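Local coordinates for protein gamma-resorcylate decarboxylase (Polaromonas, PDB 4QRO) that probably catalyses the manganese-dependent, non-oxidative decarboxylation of gamma-resorcylate (2,6-dihydroxybenzoate) to resorcinol, as an enzyme of the amidohydrolase superfamily, at residues L198-G202 against S203-D207; L57-N60 against A61-Q65; R166-P170 against S171-I175. All coordinates share one frame; numbering follows the deposited sequence.

Contact 1. Residues L198-G202 against S203-D207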
loop_
_atom_site.group_PDB
_atom_site.type_symbol
_atom_site.label_atom_id
_atom_site.label_comp_id
_atom_site.label_asym_id
_atom_site.label_seq_id
_atom_site.Cartn_x
_atom_site.Cartn_y
_atom_site.Cartn_z
ATOM N N LEU A 198 9.890 -4.063 3.222
ATOM C CA LEU A 198 9.558 -4.582 4.552
ATOM C C LEU A 198 10.220 -5.910 4.873
ATOM O O LEU A 198 10.613 -6.139 6.010
ATOM C CB LEU A 198 8.043 -4.699 4.725
ATOM C CG LEU A 198 7.266 -3.386 4.852
ATOM C CD1 LEU A 198 5.756 -3.608 4.757
ATOM C CD2 LEU A 198 7.633 -2.661 6.150
ATOM N N ARG A 199 10.330 -6.794 3.885
ATOM C CA ARG A 199 11.109 -8.021 4.034
ATOM C C ARG A 199 12.557 -7.709 4.436
ATOM O O ARG A 199 13.076 -8.325 5.369
ATOM C CB ARG A 199 11.057 -8.888 2.775
ATOM C CG ARG A 199 9.694 -9.508 2.502
ATOM C CD ARG A 199 9.665 -10.311 1.200
ATOM N NE ARG A 199 10.730 -11.325 1.117
ATOM C CZ ARG A 199 10.541 -12.614 0.812
ATOM N NH1 ARG A 199 9.319 -13.099 0.530
ATOM N NH2 ARG A 199 11.587 -13.434 0.768
ATOM N N LEU A 200 13.181 -6.725 3.797
ATOM C CA LEU A 200 14.564 -6.351 4.179
ATOM C C LEU A 200 14.626 -5.872 5.644
ATOM O O LEU A 200 15.487 -6.291 6.410
ATOM C CB LEU A 200 15.107 -5.260 3.264
ATOM C CG LEU A 200 15.266 -5.530 1.765
ATOM C CD1 LEU A 200 15.827 -4.296 1.073
ATOM C CD2 LEU A 200 16.177 -6.739 1.550
ATOM N N MET A 201 13.713 -4.983 6.019
ATOM C CA MET A 201 13.671 -4.408 7.383
ATOM C C MET A 201 13.412 -5.471 8.474
ATOM O O MET A 201 14.130 -5.514 9.484
ATOM C CB MET A 201 12.599 -3.300 7.475
ATOM C CG MET A 201 12.904 -2.055 6.659
ATOM S SD MET A 201 11.625 -0.779 6.817
ATOM C CE MET A 201 11.011 -0.667 5.148
ATOM N N GLY A 202 12.416 -6.322 8.258
ATOM C CA GLY A 202 12.111 -7.447 9.178
ATOM C C GLY A 202 13.217 -8.499 9.331
ATOM O O GLY A 202 13.350 -9.143 10.386
ATOM N N SER A 203 14.040 -8.661 8.302
ATOM C CA SER A 203 14.997 -9.769 8.272
ATOM C C SER A 203 16.126 -9.600 9.241
ATOM O O SER A 203 16.852 -10.557 9.492
ATOM C CB SER A 203 15.581 -9.943 6.883
ATOM O OG SER A 203 16.348 -8.795 6.543
ATOM N N GLY A 204 16.310 -8.386 9.758
ATOM C CA GLY A 204 17.463 -8.083 10.604
ATOM C C GLY A 204 18.687 -7.649 9.820
ATOM O O GLY A 204 19.775 -7.452 10.383
ATOM N N LEU A 205 18.528 -7.462 8.520
ATOM C CA LEU A 205 19.649 -6.993 7.681
ATOM C C LEU A 205 20.304 -5.723 8.219
ATOM O O LEU A 205 21.527 -5.555 8.163
ATOM C CB LEU A 205 19.139 -6.719 6.265
ATOM C CG LEU A 205 20.194 -6.342 5.247
ATOM C CD1 LEU A 205 21.102 -7.551 5.004
ATOM C CD2 LEU A 205 19.518 -5.923 3.945
ATOM N N PHE A 206 19.487 -4.812 8.721
ATOM C CA PHE A 206 19.992 -3.509 9.149
ATOM C C PHE A 206 20.536 -3.493 10.576
ATOM O O PHE A 206 21.134 -2.494 10.980
ATOM C CB PHE A 206 18.931 -2.417 8.927
ATOM C CG PHE A 206 18.443 -2.351 7.510
ATOM C CD1 PHE A 206 19.272 -1.895 6.492
ATOM C CD2 PHE A 206 17.163 -2.769 7.180
ATOM C CE1 PHE A 206 18.837 -1.882 5.178
ATOM C CE2 PHE A 206 16.719 -2.745 5.871
ATOM C CZ PHE A 206 17.550 -2.295 4.868
ATOM N N ASP A 207 20.323 -4.580 11.324
ATOM C CA ASP A 207 21.034 -4.819 12.597
ATOM C C ASP A 207 22.489 -5.186 12.283
ATOM O O ASP A 207 23.428 -4.724 12.931
ATOM C CB ASP A 207 20.394 -5.971 13.365
ATOM C CG ASP A 207 19.003 -5.645 13.866
ATOM O OD1 ASP A 207 18.727 -4.456 14.118
ATOM O OD2 ASP A 207 18.204 -6.589 14.031
HETATM O O HOH W 1 16.776 -4.940 9.879
#
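The C-terminal end of helix 188-202 turns through S203 and G204 into the short helix 205-208, and S203, L205 and F206 fold back on L200 and M201 of the last helical turn. S203 carries the polar part of this junction. Its OG lies between the backbone N and the carbonyl carbon (chi1 65°), which swings the hydroxyl back over the helix end, where it donates to L200 O at 2.7 Å. The hydroxyl meets that oxygen tilted 32° from the carbonyl plane. The same OG accepts from L205 N at 3.2 Å, closing an ST turn, while S203 N makes only weak bonds to R199 O and L200 O. Without the hydroxyl, as with an alanine here, L200 O would probably keep only the weak S203 N bond within this turn and L205 N would lose its acceptor, freeing the start of the next helix to shift. G204, with phi of 87°, is the first residue to leave the helical path. A water accepts from F206 N and donates to M201 O, joining the two helix ends. Beneath these bonds the apolar groups close up: L200 and L205 run side by side with their CD2 atoms 4.2 Å apart, and that methyl of L205 also overhangs the rim of one face of the F206 ring. The ring turns its CE2 corner to the helix, 4.0 Å from L200 CB and equally near M201 CG, with M201 CA in the ring plane at its edge. W148 and W151 of helix 148-157 cover L205, and Y252 of helix 249-256 packs on F206. The arrangement is a buried junction between two consecutive helices, in which a glycine with positive phi ends one helix and also takes the N-cap position of the next.

Contact 2. Residues L57-N60 against A61-Q65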
loop_
_atom_site.group_PDB
_atom_site.type_symbol
_atom_site.label_atom_id
_atom_site.label_comp_id
_atom_site.label_asym_id
_atom_site.label_seq_id
_atom_site.Cartn_x
_atom_site.Cartn_y
_atom_site.Cartn_z
ATOM N N LEU A 57 21.329 8.387 -13.837
ATOM C CA LEU A 57 20.637 7.610 -14.849
ATOM C C LEU A 57 20.568 6.142 -14.462
ATOM O O LEU A 57 21.474 5.619 -13.826
ATOM C CB LEU A 57 21.365 7.757 -16.197
ATOM C CG LEU A 57 21.414 9.141 -16.852
ATOM C CD1 LEU A 57 22.315 9.080 -18.075
ATOM C CD2 LEU A 57 20.019 9.638 -17.220
ATOM N N SER A 58 19.484 5.479 -14.846
ATOM C CA SER A 58 19.353 4.033 -14.631
ATOM C C SER A 58 18.636 3.357 -15.787
ATOM O O SER A 58 17.711 3.918 -16.394
ATOM C CB SER A 58 18.576 3.724 -13.316
ATOM O OG SER A 58 17.243 4.244 -13.382
ATOM N N LEU A 59 19.019 2.105 -16.012
ATOM C CA LEU A 59 18.413 1.241 -16.999
ATOM C C LEU A 59 16.940 1.006 -16.649
ATOM O O LEU A 59 16.524 1.111 -15.487
ATOM C CB LEU A 59 19.186 -0.092 -17.020
ATOM C CG LEU A 59 18.999 -1.116 -18.142
ATOM C CD1 LEU A 59 19.377 -0.489 -19.462
ATOM C CD2 LEU A 59 19.835 -2.356 -17.875
ATOM N N ASN A 60 16.157 0.711 -17.673
ATOM C CA ASN A 60 14.718 0.521 -17.537
ATOM C C ASN A 60 14.375 -0.840 -16.886
ATOM O O ASN A 60 15.274 -1.570 -16.478
ATOM C CB ASN A 60 14.017 0.732 -18.883
ATOM C CG ASN A 60 14.379 -0.302 -19.914
ATOM O OD1 ASN A 60 15.538 -0.720 -20.024
ATOM N ND2 ASN A 60 13.397 -0.671 -20.734
ATOM N N ALA A 61 13.086 -1.129 -16.726
ATOM C CA ALA A 61 12.631 -2.248 -15.879
ATOM C C ALA A 61 11.841 -3.255 -16.712
ATOM O O ALA A 61 11.236 -2.868 -17.706
ATOM C CB ALA A 61 11.758 -1.719 -14.758
ATOM N N PRO A 62 11.857 -4.550 -16.332
ATOM C CA PRO A 62 12.683 -5.175 -15.278
ATOM C C PRO A 62 14.129 -5.381 -15.716
ATOM O O PRO A 62 15.018 -5.608 -14.875
ATOM C CB PRO A 62 11.989 -6.516 -15.025
ATOM C CG PRO A 62 11.107 -6.769 -16.199
ATOM C CD PRO A 62 10.905 -5.493 -16.946
ATOM N N ALA A 63 14.362 -5.353 -17.025
ATOM C CA ALA A 63 15.719 -5.510 -17.597
ATOM C C ALA A 63 16.478 -6.698 -16.990
ATOM O O ALA A 63 16.060 -7.854 -17.159
ATOM C CB ALA A 63 16.504 -4.203 -17.482
ATOM N N VAL A 64 17.541 -6.445 -16.235
ATOM C CA VAL A 64 18.423 -7.525 -15.781
ATOM C C VAL A 64 17.718 -8.477 -14.824
ATOM O O VAL A 64 18.023 -9.666 -14.801
ATOM C CB VAL A 64 19.737 -6.970 -15.185
ATOM C CG1 VAL A 64 20.613 -8.077 -14.623
ATOM C CG2 VAL A 64 20.496 -6.191 -16.257
ATOM N N GLN A 65 16.733 -7.976 -14.086
ATOM C CA GLN A 65 16.014 -8.794 -13.115
ATOM C C GLN A 65 15.116 -9.879 -13.715
ATOM O O GLN A 65 14.616 -10.770 -12.976
ATOM C CB GLN A 65 15.190 -7.904 -12.198
ATOM C CG GLN A 65 16.022 -7.253 -11.104
ATOM C CD GLN A 65 17.033 -6.250 -11.604
ATOM O OE1 GLN A 65 16.662 -5.187 -12.043
ATOM N NE2 GLN A 65 18.338 -6.584 -11.514
#
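L59, the last residue of strand 52-59, reaches over the turn that follows and meets A63 and V64. Its CB leaves the backbone toward the turn, and CG, placed opposite the backbone N (chi1 -167°), comes 4.0 Å from A63 CB. At the tip, the CD2 branch does most of the touching: it lies 3.8 Å from A63 CB and, a little farther on, 4.2 Å from V64 CG2. A80 of helix 70-90 and F11 of strand 4-11 also pack on L59, while V64 rests on A73 and A77 of the same helix.

The methyl of A63 is shared between this leucine and a backbone oxygen, for A63 CB also stands 3.1 Å from N60 O. That close approach is consistent with a sharp change of direction, in which the peptide bond before P62 is cis and A63 has a positive phi of 48°. Q65 N then bonds to P62 O at 3.0 Å as the 3-10 segment begins. The N60 amide takes no part in bonding across the turn; its OD1 is held by T16 and its ND2 by S20, which fixes the rotation of the group.

No hydrogen bond joins 57-60 to 61-65, so their mutual contact is apolar and steric, and polar grip comes from neighbouring parts of the chain. With the A61 side chain about 5 Å from the bound 2-nitroresorcinol and about 6 Å from the manganese ion, the cis-proline bend shapes backbone close to the active site without supplying a metal ligand.

Contact 3. Residues R166-P170 against S171-I175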
loop_
_atom_site.group_PDB
_atom_site.type_symbol
_atom_site.label_atom_id
_atom_site.label_comp_id
_atom_site.label_asym_id
_atom_site.label_seq_id
_atom_site.Cartn_x
_atom_site.Cartn_y
_atom_site.Cartn_z
ATOM N N ARG A 166 9.001 -3.675 -9.934
ATOM C CA ARG A 166 8.648 -4.473 -11.101
ATOM C C ARG A 166 7.285 -5.052 -10.755
ATOM O O ARG A 166 6.827 -4.971 -9.594
ATOM C CB ARG A 166 9.661 -5.601 -11.392
ATOM C CG ARG A 166 9.716 -6.674 -10.303
ATOM C CD ARG A 166 10.569 -7.872 -10.675
ATOM N NE ARG A 166 10.072 -8.540 -11.869
ATOM C CZ ARG A 166 10.763 -9.415 -12.591
ATOM N NH1 ARG A 166 12.009 -9.739 -12.244
ATOM N NH2 ARG A 166 10.206 -9.950 -13.679
ATOM N N ASN A 167 6.648 -5.662 -11.741
ATOM C CA ASN A 167 5.386 -6.371 -11.508
ATOM C C ASN A 167 5.585 -7.742 -10.889
ATOM O O ASN A 167 6.595 -8.392 -11.134
ATOM C CB ASN A 167 4.590 -6.526 -12.823
ATOM C CG ASN A 167 3.645 -5.359 -13.081
ATOM O OD1 ASN A 167 2.979 -4.869 -12.172
ATOM N ND2 ASN A 167 3.583 -4.913 -14.329
ATOM N N PRO A 168 4.602 -8.207 -10.089
ATOM C CA PRO A 168 4.690 -9.572 -9.607
ATOM C C PRO A 168 4.579 -10.578 -10.760
ATOM O O PRO A 168 3.971 -10.268 -11.794
ATOM C CB PRO A 168 3.461 -9.706 -8.672
ATOM C CG PRO A 168 2.498 -8.696 -9.179
ATOM C CD PRO A 168 3.333 -7.552 -9.687
ATOM N N LEU A 169 5.156 -11.762 -10.586
ATOM C CA LEU A 169 4.948 -12.851 -11.541
ATOM C C LEU A 169 3.440 -13.175 -11.567
ATOM O O LEU A 169 2.778 -13.000 -10.543
ATOM C CB LEU A 169 5.742 -14.079 -11.119
ATOM C CG LEU A 169 7.282 -13.927 -11.105
ATOM C CD1 LEU A 169 7.951 -15.224 -10.710
ATOM C CD2 LEU A 169 7.802 -13.445 -12.451
ATOM N N PRO A 170 2.900 -13.638 -12.719
ATOM C CA PRO A 170 1.450 -13.913 -12.861
ATOM C C PRO A 170 0.856 -14.851 -11.799
ATOM O O PRO A 170 -0.257 -14.609 -11.325
ATOM C CB PRO A 170 1.356 -14.530 -14.256
ATOM C CG PRO A 170 2.442 -13.835 -15.022
ATOM C CD PRO A 170 3.580 -13.672 -14.035
ATOM N N SER A 171 1.598 -15.883 -11.395
ATOM C CA SER A 171 1.131 -16.791 -10.331
ATOM C C SER A 171 1.030 -16.136 -8.943
ATOM O O SER A 171 0.299 -16.619 -8.045
ATOM C CB SER A 171 2.011 -18.052 -10.256
ATOM O OG SER A 171 3.360 -17.733 -9.997
ATOM N N ASP A 172 1.733 -15.014 -8.793
ATOM C CA ASP A 172 1.638 -14.152 -7.631
ATOM C C ASP A 172 0.772 -12.906 -7.868
ATOM O O ASP A 172 0.804 -11.959 -7.063
ATOM C CB ASP A 172 3.066 -13.758 -7.219
ATOM C CG ASP A 172 3.926 -14.979 -6.845
ATOM O OD1 ASP A 172 3.400 -15.913 -6.203
ATOM O OD2 ASP A 172 5.130 -14.980 -7.159
ATOM N N ALA A 173 -0.020 -12.922 -8.939
ATOM C CA ALA A 173 -0.812 -11.747 -9.371
ATOM C C ALA A 173 -2.294 -12.036 -9.605
ATOM O O ALA A 173 -2.957 -11.234 -10.247
ATOM C CB ALA A 173 -0.240 -11.155 -10.647
ATOM N N ARG A 174 -2.813 -13.121 -9.034
ATOM C CA ARG A 174 -4.200 -13.565 -9.337
ATOM C C ARG A 174 -5.288 -12.601 -8.865
ATOM O O ARG A 174 -6.340 -12.475 -9.506
ATOM C CB ARG A 174 -4.415 -15.035 -8.859
ATOM C CG ARG A 174 -3.509 -15.986 -9.659
ATOM C CD ARG A 174 -4.038 -17.402 -9.773
ATOM N NE ARG A 174 -4.132 -17.976 -8.444
ATOM C CZ ARG A 174 -3.123 -18.515 -7.758
ATOM N NH1 ARG A 174 -1.876 -18.628 -8.250
ATOM N NH2 ARG A 174 -3.375 -18.961 -6.546
ATOM N N ILE A 175 -5.002 -11.838 -7.814
ATOM C CA ILE A 175 -5.925 -10.801 -7.334
ATOM C C ILE A 175 -6.223 -9.741 -8.416
ATOM O O ILE A 175 -7.301 -9.121 -8.431
ATOM C CB ILE A 175 -5.404 -10.151 -6.019
ATOM C CG1 ILE A 175 -6.502 -9.362 -5.316
ATOM C CG2 ILE A 175 -4.144 -9.293 -6.248
ATOM C CD1 ILE A 175 -6.090 -8.852 -3.950
HETATM O O HOH W 2 6.215 -12.525 -7.889
#
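P168 begins the contact by laying its ring against the turn ahead: CG comes 4.0 Å from A173 CB, and CB lies 3.8 Å from D172 O. Its other neighbours are A188 and E192 of helix 188-202. L169 follows with its backbone held at both polar ends. Its N gives a hydrogen to a water that in turn donates to D172 OD2 at 2.8 Å, and L169 O accepts from D172 N at 2.9 Å. The carboxylate reaches this water because D172 CG stands opposite its own carbonyl carbon (chi1 -61°), and the same OD2 passes alongside L169 CB. P170 then repeats the backbone pattern one residue on, its O accepting from A173 N at 2.9 Å. In both bonds the donor sits well above the carbonyl plane, by 69° in the second. Beyond the turn, R174 forms a salt bridge to D172 of the second subunit, and I175 O is bonded by R199 of that subunit. Two successive i to i+3 bonds, with P170 and S171 inside the first and S171 and D172 inside the second, are typical of a short 3-10 turn, here at the dimer interface.

Along the chain the order is contact 2, contact 3, contact 1. Contacts 2 and 3 lie in the loops after strands 52-59 and 161-164, which belong to the parallel barrel of the amidohydrolase fold; contact 1 ends helix 188-202, into which the second loop leads. Contacts 2 and 3, with centres 19 Å apart, touch through R166, whose NH1 makes a weak hydrogen bond to Q65 O and so ties the two loops together. Contact 1 lies 24 Å from contact 2 and 23 Å from contact 3, centre to centre, touching neither within the subunit. Contacts 1 and 3 both face the second subunit and meet across the dimer interface, while contact 2 stays beside the manganese site.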